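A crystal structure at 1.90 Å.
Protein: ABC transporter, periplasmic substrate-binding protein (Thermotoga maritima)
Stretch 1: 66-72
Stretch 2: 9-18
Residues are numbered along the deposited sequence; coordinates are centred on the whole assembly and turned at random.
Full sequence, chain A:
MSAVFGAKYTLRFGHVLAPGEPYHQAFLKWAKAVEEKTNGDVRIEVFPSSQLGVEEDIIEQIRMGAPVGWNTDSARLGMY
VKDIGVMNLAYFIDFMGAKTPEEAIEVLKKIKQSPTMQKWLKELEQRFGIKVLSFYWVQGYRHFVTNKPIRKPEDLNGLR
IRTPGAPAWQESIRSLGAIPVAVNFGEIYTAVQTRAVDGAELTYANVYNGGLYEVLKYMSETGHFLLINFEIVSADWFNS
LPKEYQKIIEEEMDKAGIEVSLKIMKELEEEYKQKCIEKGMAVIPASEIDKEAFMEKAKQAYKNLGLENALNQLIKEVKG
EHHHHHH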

# COMPACT_ATOMS: atom_id res chain seq x y z
N ALA A 66 8.96 8.62 -20.07
CA ALA A 66 9.70 9.58 -19.22
C ALA A 66 10.53 8.86 -18.15
O ALA A 66 10.17 7.77 -17.70
CB ALA A 66 8.73 10.55 -18.57
N PRO A 67 11.66 9.47 -17.72
CA PRO A 67 12.51 8.93 -16.65
C PRO A 67 11.91 9.22 -15.28
O PRO A 67 12.47 9.98 -14.48
CB PRO A 67 13.83 9.67 -16.85
CG PRO A 67 13.43 10.99 -17.40
CD PRO A 67 12.19 10.74 -18.25
N VAL A 68 10.77 8.60 -15.02
CA VAL A 68 10.01 8.84 -13.81
C VAL A 68 9.53 7.51 -13.19
O VAL A 68 9.34 6.52 -13.90
CB VAL A 68 8.82 9.79 -14.09
CG1 VAL A 68 7.73 9.07 -14.85
CG2 VAL A 68 8.28 10.34 -12.79
N GLY A 69 9.37 7.51 -11.87
CA GLY A 69 8.79 6.39 -11.16
C GLY A 69 7.80 6.84 -10.13
O GLY A 69 7.77 8.02 -9.76
N TRP A 70 6.98 5.90 -9.65
CA TRP A 70 6.01 6.21 -8.62
C TRP A 70 5.85 5.07 -7.63
O TRP A 70 5.90 3.88 -7.99
CB TRP A 70 4.63 6.52 -9.22
CG TRP A 70 4.66 7.54 -10.28
CD1 TRP A 70 4.65 7.32 -11.63
CD2 TRP A 70 4.70 8.96 -10.11
NE1 TRP A 70 4.70 8.52 -12.31
CE2 TRP A 70 4.73 9.54 -11.39
CE3 TRP A 70 4.73 9.79 -8.99
CZ2 TRP A 70 4.77 10.92 -11.59
CZ3 TRP A 70 4.77 11.17 -9.18
CH2 TRP A 70 4.80 11.72 -10.47
N ASN A 71 5.65 5.47 -6.38
CA ASN A 71 5.17 4.62 -5.32
C ASN A 71 3.66 4.57 -5.46
O ASN A 71 2.99 5.54 -5.13
CB ASN A 71 5.56 5.23 -3.97
CG ASN A 71 4.92 4.54 -2.77
OD1 ASN A 71 5.12 3.35 -2.55
ND2 ASN A 71 4.21 5.30 -1.94
N THR A 72 3.12 3.48 -6.00
CA THR A 72 1.67 3.38 -6.20
C THR A 72 1.15 2.10 -5.52
O THR A 72 1.76 1.63 -4.56
CB THR A 72 1.34 3.45 -7.70
OG1 THR A 72 -0.08 3.49 -7.89
CG2 THR A 72 1.94 2.29 -8.44
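Stretch 2 (9-18) YTLRFGHVLA

The most unusual feature of this contact is a pair of glycines, one in each strand, each packed against an aromatic ring from the other strand. An ideal CB built on Gly69 would fall 2.3 Å from CD1 of Phe13, and one built on Gly14 would fall 2.6 Å from CZ3 of Trp70; both distances are clashes, so each ring occupies space that a side chain on its glycine partner would need. The two rings belong to opposite faces of the sheet, since the CA-to-CB bond of Phe13 points to one face and that of Trp70 to the other.

Stretch 2 runs as a strand from Tyr9 to Gly14 and lies alongside the strand that begins at Val68. The N-to-C directions differ by only 22°, so the strands are parallel; the signed crossing angle is -22° and the axes approach to 4.5 Å. The torsions are those of extended strand: from Tyr9 to Phe13 phi lies between -105° and -128° and psi between 115° and 137°, while Gly14 is more extended at -117°/178°. The register is one to one, with CA-CA distances of 4.8 Å for Val68 and Arg12, 4.4 Å for Gly69 and Phe13, and 4.9 Å for Trp70 and Gly14. The shortest of these is at Gly69.

Four backbone hydrogen bonds fix that register, alternating in direction as a parallel ladder requires. Arg12 N donates to Pro67 O (3.1 Å, 179° at the hydrogen), Gly69 N to Arg12 O (3.0 Å, 157°), Gly14 N to Gly69 O (2.9 Å, 173°) and Asn71 N to Gly14 O (3.2 Å, 171°). Thus Gly69 uses both its amide and its carbonyl, binding Arg12 and Gly14, the residues before and after its register partner Phe13. CA-H...O contacts supplement the ladder, as from Val68 CA to Arg12 O at 3.2 Å.

Side chains close over this framework. Phe13, with chi1 at -160° (t), brings its ring back over stretch 1: Gly69 C and Trp70 N lie over one face, and CD1 of Phe13 is 3.5 Å from CA of Gly69. Nearby, Leu11 reaches in with CD1 3.7 Å from Pro67 O. At the start of the contact Pro67 CB is 3.3 Å from Thr10 O, and Pro67 CG lies near the plane of the Arg12 guanidinium, at its edge, 4.3 Å from Arg12 NH1.

Beyond Gly14 the strand gives way to loop, and His15 adopts positive phi and psi (65°/34°). Its CA-to-CB bond points toward stretch 1, and Trp70 meets its ring edge-to-face: the edge of the six-membered ring approaches the imidazole face, with centroids 4.6 Å apart, planes at 56°, and Trp70 CE3 3.6 Å from His15 CG. Asn71 also points toward stretch 2 and has the largest area covered by it, 89 Å². In all, 565 Å² is buried, summed over both sides.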

# COMPACT_ATOMS: atom_id res chain seq x y z
N TYR A 9 22.38 8.74 -16.24
CA TYR A 9 20.95 8.49 -16.20
C TYR A 9 20.41 9.14 -14.94
O TYR A 9 21.03 9.05 -13.89
CB TYR A 9 20.66 7.00 -16.15
CG TYR A 9 21.33 6.19 -17.23
CD1 TYR A 9 20.72 5.98 -18.45
CD2 TYR A 9 22.57 5.59 -17.01
CE1 TYR A 9 21.31 5.23 -19.43
CE2 TYR A 9 23.17 4.82 -17.98
CZ TYR A 9 22.53 4.65 -19.20
OH TYR A 9 23.11 3.89 -20.20
N THR A 10 19.27 9.81 -15.05
CA THR A 10 18.61 10.41 -13.90
C THR A 10 17.17 9.90 -13.85
O THR A 10 16.49 9.86 -14.89
CB THR A 10 18.67 11.94 -13.93
OG1 THR A 10 20.03 12.35 -13.91
CG2 THR A 10 17.97 12.54 -12.72
N LEU A 11 16.76 9.43 -12.67
CA LEU A 11 15.40 8.96 -12.41
C LEU A 11 14.78 9.88 -11.37
O LEU A 11 15.37 10.11 -10.32
CB LEU A 11 15.41 7.52 -11.86
CG LEU A 11 14.03 6.91 -11.52
CD1 LEU A 11 13.14 6.81 -12.75
CD2 LEU A 11 14.19 5.53 -10.84
N ARG A 12 13.59 10.41 -11.66
CA ARG A 12 12.82 11.18 -10.68
C ARG A 12 11.66 10.34 -10.16
O ARG A 12 10.75 9.98 -10.90
CB ARG A 12 12.33 12.48 -11.32
CG ARG A 12 13.50 13.23 -11.91
CD ARG A 12 13.22 14.67 -12.29
NE ARG A 12 14.48 15.29 -12.71
CZ ARG A 12 15.09 15.07 -13.87
NH1 ARG A 12 14.58 14.26 -14.80
NH2 ARG A 12 16.24 15.66 -14.10
N PHE A 13 11.70 10.02 -8.87
CA PHE A 13 10.79 9.06 -8.29
C PHE A 13 9.88 9.74 -7.29
O PHE A 13 10.36 10.25 -6.30
CB PHE A 13 11.58 7.96 -7.59
CG PHE A 13 10.79 6.71 -7.39
CD1 PHE A 13 10.79 5.72 -8.35
CD2 PHE A 13 10.03 6.53 -6.25
CE1 PHE A 13 10.06 4.56 -8.18
CE2 PHE A 13 9.29 5.38 -6.08
CZ PHE A 13 9.31 4.39 -7.05
N GLY A 14 8.57 9.70 -7.54
CA GLY A 14 7.63 10.48 -6.74
C GLY A 14 6.60 9.73 -5.91
O GLY A 14 6.50 8.50 -5.95
N HIS A 15 5.81 10.50 -5.18
CA HIS A 15 4.76 9.97 -4.34
C HIS A 15 5.27 9.11 -3.19
O HIS A 15 4.61 8.18 -2.77
CB HIS A 15 3.73 9.18 -5.18
CG HIS A 15 2.79 10.05 -5.95
ND1 HIS A 15 1.69 9.56 -6.62
CD2 HIS A 15 2.79 11.39 -6.16
CE1 HIS A 15 1.06 10.55 -7.22
NE2 HIS A 15 1.70 11.68 -6.96
N VAL A 16 6.43 9.46 -2.63
CA VAL A 16 6.98 8.66 -1.55
C VAL A 16 6.47 9.10 -0.16
O VAL A 16 7.14 8.86 0.85
CB VAL A 16 8.52 8.64 -1.58
CG1 VAL A 16 9.01 8.28 -2.96
CG2 VAL A 16 9.11 9.97 -1.09
N LEU A 17 5.27 9.68 -0.12
CA LEU A 17 4.59 10.05 1.12
C LEU A 17 5.25 11.27 1.77
O LEU A 17 5.86 12.07 1.05
CB LEU A 17 4.41 8.83 2.05
CG LEU A 17 3.81 7.58 1.37
CD1 LEU A 17 3.48 6.51 2.38
CD2 LEU A 17 2.58 7.92 0.55
N ALA A 18 5.08 11.45 3.09
CA ALA A 18 5.43 12.72 3.73
C ALA A 18 6.92 12.84 3.92
O ALA A 18 7.59 11.83 4.15
CB ALA A 18 4.71 12.87 5.08